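Local coordinates for PduO-type ATP--cob(I)alamin adenosyltransferase (Sulfolobus tokodaii, PDB 1WOZ), which probably transfers the adenosyl group of ATP to cob(I)alamin, acting as a corrinoid adenosyltransferase, at the interface of chains A and B. Numbering follows the deposited sequence. Chains: chain A/B, 177aa long conserved hypothetical protein (ST1454).

Contact 1: the interface of chains A and B. Residues chain A 102, 104, 171, 173; chain B 59, 62-63, 66, 75.
One face of the A:Tyr171 ring takes B:Phe62 CB over its centre, 3.4 Å from the centroid, a CH-pi contact; at its edge, in the ring plane, lies B:Glu66 CD. The B:Phe62 ring in turn has A:Tyr171 CB over one face, displaced toward the rim, and the two aromatic side chains run antiparallel alongside one another. The A:Phe102 ring carries A:Ile173 CD1 of its own chain on one face. In this interface of the deposited trimer, probably the biological one for this PduO-type adenosyltransferase, strand 169-173 of chain A, and strand 103-104 with the residue before it, lie against helix 48-69 of chain B. A:Tyr171 has CG anti to the backbone N (chi1 -180°), which carries the ring across B:Phe62 and its phenol oxygen on to B:Glu66. There OH donates a hydrogen bond of 2.6 Å to carboxylate OE1, approaching from above the carboxylate plane; ring and carboxylate stand 83° apart. B:Lys75 CE comes within 3.3 Å of the same OH, tip to tip, while NZ forms a salt bridge of 3.1 Å with B:Glu63 OE1; if protonated, NZ would probably temper the negative charge of the nearby carboxylates. The far end of the B:Phe62 ring lodges between two chain A side chains: CE2 meets A:Phe102 CB at 3.5 Å and CE1 meets A:Ile104 CG1 at 3.8 Å, both at a slant. A:Ile104 CD1 continues to B:Val59 CG2, 4.0 Å away.

Contact 2: the interface of chains A and B. Residues chain A 103-105, 115, 118-119, 122; chain B 32-33, 35-36, 39, 58, 62.
In this polar, salt-bridged part of the trimer interface, probably the family's subunit contact, A:Arg118 on helix 109-134 leaves CB with CG anti to the backbone N (chi1 174°), runs on nearly straight to CD and then bends at chi3 (62°), bringing its guanidinium to B:Asp32. NE stays within its own chain, donating to A:His115 ND1 at 3.0 Å in the plane of the imidazole, a second-shell bond that helps fix the guanidinium's rotation. NH1 and NH2 grip the carboxylate end-on: NH1 reaches B:Asp32 OD2 at 2.8 Å and NH2 reaches OD1 at 2.8 Å, each on a syn lone pair, in a salt bridge whose two planes are 36° apart. NH2 also lies 3.0 Å from the hydroxyl OG of B:Ser36, which can accept a hydrogen bond from it while donating to B:Asp32 O. An alanine at A:Arg118 would remove both prongs of the salt bridge and the bond to A:His115, and would probably leave the B:Asp32 carboxylate less firmly held and the two helices less tightly joined. Water 1 joins B:Asp32 OD2 to A:Arg122 NE, bringing a second arginine to the same carboxylate. Farther along, A:Pro105 sets its ring against B:Ser36 and B:Asn35, and its carbonyl O accepts a bond of 2.8 Å from B:Gln58 NE2, in the carbonyl plane and nearly in line with the C=O. The same amide nitrogen reaches B:Asn35 O at 3.2 Å, tying helix 48-69 to helix 23-44 within chain B. A:Ile104 CG2 packs on the B:Gln58 amide, 3.5 Å from CD. The site thus joins helix 109-134, strand 103-104 and the loop residue A:Pro105 of chain A to helices 23-44 and 48-69 of chain B.

Contact 1: the interface of chains A and B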
loop_
_atom_site.group_PDB
_atom_site.type_symbol
_atom_site.label_atom_id
_atom_site.label_comp_id
_atom_site.label_asym_id
_atom_site.label_seq_id
_atom_site.Cartn_x
_atom_site.Cartn_y
_atom_site.Cartn_z
ATOM N N PHE A 102 -19.748 -11.934 -3.387
ATOM C CA PHE A 102 -18.363 -11.572 -3.084
ATOM C C PHE A 102 -18.188 -11.249 -1.611
ATOM O O PHE A 102 -19.102 -10.756 -0.971
ATOM C CB PHE A 102 -17.956 -10.300 -3.838
ATOM C CG PHE A 102 -17.858 -10.461 -5.309
ATOM C CD1 PHE A 102 -18.540 -9.595 -6.155
ATOM C CD2 PHE A 102 -17.056 -11.452 -5.861
ATOM C CE1 PHE A 102 -18.419 -9.716 -7.538
ATOM C CE2 PHE A 102 -16.932 -11.579 -7.244
ATOM C CZ PHE A 102 -17.615 -10.710 -8.081
ATOM N N ILE A 104 -16.733 -8.877 1.135
ATOM C CA ILE A 104 -16.302 -7.479 1.242
ATOM C C ILE A 104 -15.078 -7.554 2.145
ATOM O O ILE A 104 -15.170 -7.976 3.310
ATOM C CB ILE A 104 -17.401 -6.609 1.882
ATOM C CG1 ILE A 104 -18.621 -6.568 0.937
ATOM C CG2 ILE A 104 -16.843 -5.184 2.171
ATOM C CD1 ILE A 104 -19.846 -5.787 1.490
ATOM N N TYR A 171 -21.323 -8.922 -0.574
ATOM C CA TYR A 171 -21.937 -8.119 -1.629
ATOM C C TYR A 171 -22.301 -9.296 -2.535
ATOM O O TYR A 171 -21.531 -9.717 -3.407
ATOM C CB TYR A 171 -20.937 -7.221 -2.334
ATOM C CG TYR A 171 -21.607 -6.402 -3.418
ATOM C CD1 TYR A 171 -22.283 -5.216 -3.106
ATOM C CD2 TYR A 171 -21.594 -6.830 -4.754
ATOM C CE1 TYR A 171 -22.921 -4.474 -4.093
ATOM C CE2 TYR A 171 -22.238 -6.089 -5.758
ATOM C CZ TYR A 171 -22.891 -4.915 -5.418
ATOM O OH TYR A 171 -23.460 -4.152 -6.400
ATOM N N ILE A 173 -23.441 -11.951 -5.082
ATOM C CA ILE A 173 -23.568 -12.110 -6.535
ATOM C C ILE A 173 -24.208 -13.455 -6.889
ATOM O O ILE A 173 -24.266 -13.830 -8.053
ATOM C CB ILE A 173 -22.203 -12.002 -7.257
ATOM C CG1 ILE A 173 -21.239 -13.070 -6.726
ATOM C CG2 ILE A 173 -21.656 -10.616 -7.088
ATOM C CD1 ILE A 173 -20.046 -13.310 -7.592
ATOM N N VAL B 59 -19.519 -1.088 0.091
ATOM C CA VAL B 59 -20.601 -1.632 -0.722
ATOM C C VAL B 59 -20.641 -0.844 -2.040
ATOM O O VAL B 59 -20.736 -1.436 -3.127
ATOM C CB VAL B 59 -21.952 -1.478 0.008
ATOM C CG1 VAL B 59 -23.108 -1.775 -0.961
ATOM C CG2 VAL B 59 -21.982 -2.408 1.235
ATOM N N PHE B 62 -18.241 -1.745 -4.635
ATOM C CA PHE B 62 -18.655 -2.923 -5.416
ATOM C C PHE B 62 -19.664 -2.460 -6.472
ATOM O O PHE B 62 -19.668 -2.952 -7.594
ATOM C CB PHE B 62 -19.289 -4.004 -4.530
ATOM C CG PHE B 62 -18.288 -4.960 -3.943
ATOM C CD1 PHE B 62 -17.686 -4.704 -2.720
ATOM C CD2 PHE B 62 -17.909 -6.106 -4.650
ATOM C CE1 PHE B 62 -16.713 -5.575 -2.203
ATOM C CE2 PHE B 62 -16.939 -6.975 -4.133
ATOM C CZ PHE B 62 -16.346 -6.696 -2.903
ATOM N N GLU B 63 -20.529 -1.508 -6.121
ATOM C CA GLU B 63 -21.479 -1.014 -7.116
ATOM C C GLU B 63 -20.748 -0.305 -8.258
ATOM O O GLU B 63 -21.135 -0.417 -9.438
ATOM C CB GLU B 63 -22.497 -0.082 -6.455
ATOM C CG GLU B 63 -23.396 -0.832 -5.482
ATOM C CD GLU B 63 -24.533 0.012 -4.923
ATOM O OE1 GLU B 63 -25.564 -0.579 -4.558
ATOM O OE2 GLU B 63 -24.401 1.248 -4.821
ATOM N N GLU B 66 -19.491 -2.828 -10.599
ATOM C CA GLU B 66 -20.528 -3.386 -11.466
ATOM C C GLU B 66 -20.911 -2.388 -12.548
ATOM O O GLU B 66 -21.190 -2.774 -13.687
ATOM C CB GLU B 66 -21.758 -3.792 -10.641
ATOM C CG GLU B 66 -21.434 -4.900 -9.656
ATOM C CD GLU B 66 -22.630 -5.757 -9.262
ATOM O OE1 GLU B 66 -23.642 -5.222 -8.754
ATOM O OE2 GLU B 66 -22.526 -6.986 -9.454
ATOM N N LYS B 75 -25.713 -1.258 -12.544
ATOM C CA LYS B 75 -25.638 -0.247 -11.494
ATOM C C LYS B 75 -25.186 1.013 -12.215
ATOM O O LYS B 75 -24.428 0.938 -13.189
ATOM C CB LYS B 75 -24.594 -0.619 -10.434
ATOM C CG LYS B 75 -24.915 -1.843 -9.575
ATOM C CD LYS B 75 -25.981 -1.539 -8.534
ATOM C CE LYS B 75 -26.228 -2.751 -7.662
ATOM N NZ LYS B 75 -27.104 -2.406 -6.517
#

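Contact 2: the interface of chains A and B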
loop_
_atom_site.group_PDB
_atom_site.type_symbol
_atom_site.label_atom_id
_atom_site.label_comp_id
_atom_site.label_asym_id
_atom_site.label_seq_id
_atom_site.Cartn_x
_atom_site.Cartn_y
_atom_site.Cartn_z
ATOM N N VAL A 103 -16.993 -11.509 -1.089
ATOM C CA VAL A 103 -16.677 -11.171 0.287
ATOM C C VAL A 103 -16.171 -9.717 0.268
ATOM O O VAL A 103 -15.311 -9.362 -0.543
ATOM C CB VAL A 103 -15.570 -12.106 0.854
ATOM C CG1 VAL A 103 -14.960 -11.500 2.133
ATOM C CG2 VAL A 103 -16.174 -13.477 1.147
ATOM N N ILE A 104 -16.733 -8.877 1.135
ATOM C CA ILE A 104 -16.302 -7.479 1.242
ATOM C C ILE A 104 -15.078 -7.554 2.145
ATOM O O ILE A 104 -15.170 -7.976 3.310
ATOM C CB ILE A 104 -17.401 -6.609 1.882
ATOM C CG1 ILE A 104 -18.621 -6.568 0.937
ATOM C CG2 ILE A 104 -16.843 -5.184 2.171
ATOM C CD1 ILE A 104 -19.846 -5.787 1.490
ATOM N N PRO A 105 -13.908 -7.140 1.631
ATOM C CA PRO A 105 -12.689 -7.218 2.437
ATOM C C PRO A 105 -12.693 -6.477 3.773
ATOM O O PRO A 105 -12.981 -5.279 3.836
ATOM C CB PRO A 105 -11.599 -6.729 1.465
ATOM C CG PRO A 105 -12.330 -5.746 0.612
ATOM C CD PRO A 105 -13.656 -6.442 0.354
ATOM N N HIS A 115 -6.401 -9.293 3.568
ATOM C CA HIS A 115 -7.061 -8.821 2.356
ATOM C C HIS A 115 -6.239 -7.725 1.675
ATOM O O HIS A 115 -6.203 -7.634 0.444
ATOM C CB HIS A 115 -8.466 -8.283 2.666
ATOM C CG HIS A 115 -9.503 -9.356 2.734
ATOM N ND1 HIS A 115 -9.797 -10.163 1.656
ATOM C CD2 HIS A 115 -10.301 -9.772 3.752
ATOM C CE1 HIS A 115 -10.728 -11.035 2.005
ATOM N NE2 HIS A 115 -11.050 -10.819 3.271
ATOM N N ARG A 118 -3.591 -9.520 -0.011
ATOM C CA ARG A 118 -4.185 -10.192 -1.162
ATOM C C ARG A 118 -4.345 -9.218 -2.362
ATOM O O ARG A 118 -4.031 -9.544 -3.522
ATOM C CB ARG A 118 -5.555 -10.763 -0.729
ATOM C CG ARG A 118 -6.431 -11.394 -1.834
ATOM C CD ARG A 118 -7.909 -11.575 -1.335
ATOM N NE ARG A 118 -8.507 -10.272 -1.011
ATOM C CZ ARG A 118 -8.829 -9.346 -1.908
ATOM N NH1 ARG A 118 -8.650 -9.576 -3.213
ATOM N NH2 ARG A 118 -9.233 -8.145 -1.496
ATOM N N SER A 119 -4.829 -8.017 -2.095
ATOM C CA SER A 119 -5.017 -7.043 -3.181
ATOM C C SER A 119 -3.677 -6.590 -3.771
ATOM O O SER A 119 -3.576 -6.292 -4.973
ATOM C CB SER A 119 -5.847 -5.846 -2.694
ATOM O OG SER A 119 -5.122 -5.035 -1.796
ATOM N N ARG A 122 -2.524 -9.321 -6.093
ATOM C CA ARG A 122 -3.243 -9.218 -7.356
ATOM C C ARG A 122 -2.676 -8.091 -8.220
ATOM O O ARG A 122 -2.606 -8.229 -9.454
ATOM C CB ARG A 122 -4.757 -9.057 -7.098
ATOM C CG ARG A 122 -5.392 -10.407 -6.701
ATOM C CD ARG A 122 -6.896 -10.325 -6.396
ATOM N NE ARG A 122 -7.730 -9.850 -7.507
ATOM C CZ ARG A 122 -8.303 -10.610 -8.445
ATOM N NH1 ARG A 122 -8.150 -11.926 -8.455
ATOM N NH2 ARG A 122 -9.084 -10.047 -9.366
ATOM N N ASP B 32 -10.404 -2.791 -5.723
ATOM C CA ASP B 32 -10.263 -3.815 -4.681
ATOM C C ASP B 32 -9.157 -3.419 -3.673
ATOM O O ASP B 32 -9.322 -3.573 -2.456
ATOM C CB ASP B 32 -9.951 -5.175 -5.336
ATOM C CG ASP B 32 -9.698 -6.284 -4.314
ATOM O OD1 ASP B 32 -10.430 -6.378 -3.313
ATOM O OD2 ASP B 32 -8.765 -7.080 -4.527
ATOM N N GLU B 33 -8.032 -2.918 -4.177
ATOM C CA GLU B 33 -6.956 -2.507 -3.279
ATOM C C GLU B 33 -7.478 -1.398 -2.358
ATOM O O GLU B 33 -7.281 -1.430 -1.145
ATOM C CB GLU B 33 -5.726 -2.038 -4.082
ATOM C CG GLU B 33 -4.550 -1.681 -3.158
ATOM C CD GLU B 33 -3.266 -1.280 -3.887
ATOM O OE1 GLU B 33 -3.205 -1.377 -5.125
ATOM O OE2 GLU B 33 -2.297 -0.879 -3.203
ATOM N N ASN B 35 -10.604 -0.808 -1.555
ATOM C CA ASN B 35 -11.620 -1.418 -0.700
ATOM C C ASN B 35 -10.972 -2.176 0.471
ATOM O O ASN B 35 -11.484 -2.172 1.600
ATOM C CB ASN B 35 -12.487 -2.372 -1.558
ATOM C CG ASN B 35 -13.922 -2.494 -1.047
ATOM O OD1 ASN B 35 -14.354 -1.754 -0.167
ATOM N ND2 ASN B 35 -14.662 -3.436 -1.609
ATOM N N SER B 36 -9.839 -2.829 0.201
ATOM C CA SER B 36 -9.147 -3.592 1.235
ATOM C C SER B 36 -8.524 -2.648 2.262
ATOM O O SER B 36 -8.599 -2.915 3.469
ATOM C CB SER B 36 -8.098 -4.513 0.603
ATOM O OG SER B 36 -8.745 -5.449 -0.275
ATOM N N GLY B 39 -11.244 -1.592 4.474
ATOM C CA GLY B 39 -11.578 -2.648 5.411
ATOM C C GLY B 39 -10.584 -2.612 6.564
ATOM O O GLY B 39 -10.974 -2.805 7.721
ATOM N N GLN B 58 -17.641 0.753 1.119
ATOM C CA GLN B 58 -17.202 -0.536 0.569
ATOM C C GLN B 58 -18.274 -1.159 -0.344
ATOM O O GLN B 58 -17.977 -1.693 -1.414
ATOM C CB GLN B 58 -16.880 -1.514 1.684
ATOM C CG GLN B 58 -15.745 -1.093 2.596
ATOM C CD GLN B 58 -15.329 -2.255 3.452
ATOM O OE1 GLN B 58 -16.034 -2.633 4.374
ATOM N NE2 GLN B 58 -14.193 -2.861 3.118
ATOM N N PHE B 62 -18.241 -1.745 -4.635
ATOM C CA PHE B 62 -18.655 -2.923 -5.416
ATOM C C PHE B 62 -19.664 -2.460 -6.472
ATOM O O PHE B 62 -19.668 -2.952 -7.594
ATOM C CB PHE B 62 -19.289 -4.004 -4.530
ATOM C CG PHE B 62 -18.288 -4.960 -3.943
ATOM C CD1 PHE B 62 -17.686 -4.704 -2.720
ATOM C CD2 PHE B 62 -17.909 -6.106 -4.650
ATOM C CE1 PHE B 62 -16.713 -5.575 -2.203
ATOM C CE2 PHE B 62 -16.939 -6.975 -4.133
ATOM C CZ PHE B 62 -16.346 -6.696 -2.903
HETATM O O HOH W 1 -7.460 -7.051 -6.992
#

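Contact 1 and contact 2 are adjoining parts of one A-B interface, with the centres of their C-alpha atoms about 11 Å apart. They share A:Ile104 and B:Phe62, so strand 103-104 of chain A and helix 48-69 of chain B run through both. Contact 1 is mainly aromatic and apolar, with a phenol–carboxylate bond; contact 2 is more polar, with a salt bridge from helix 109-134. The two chains use different surfaces, and the interface is not an exact two-fold. Such head-to-tail pairing suits the deposited assembly of three copies and would let each subunit present one surface to one neighbour and the other surface to the next, if the three copies close into a ring.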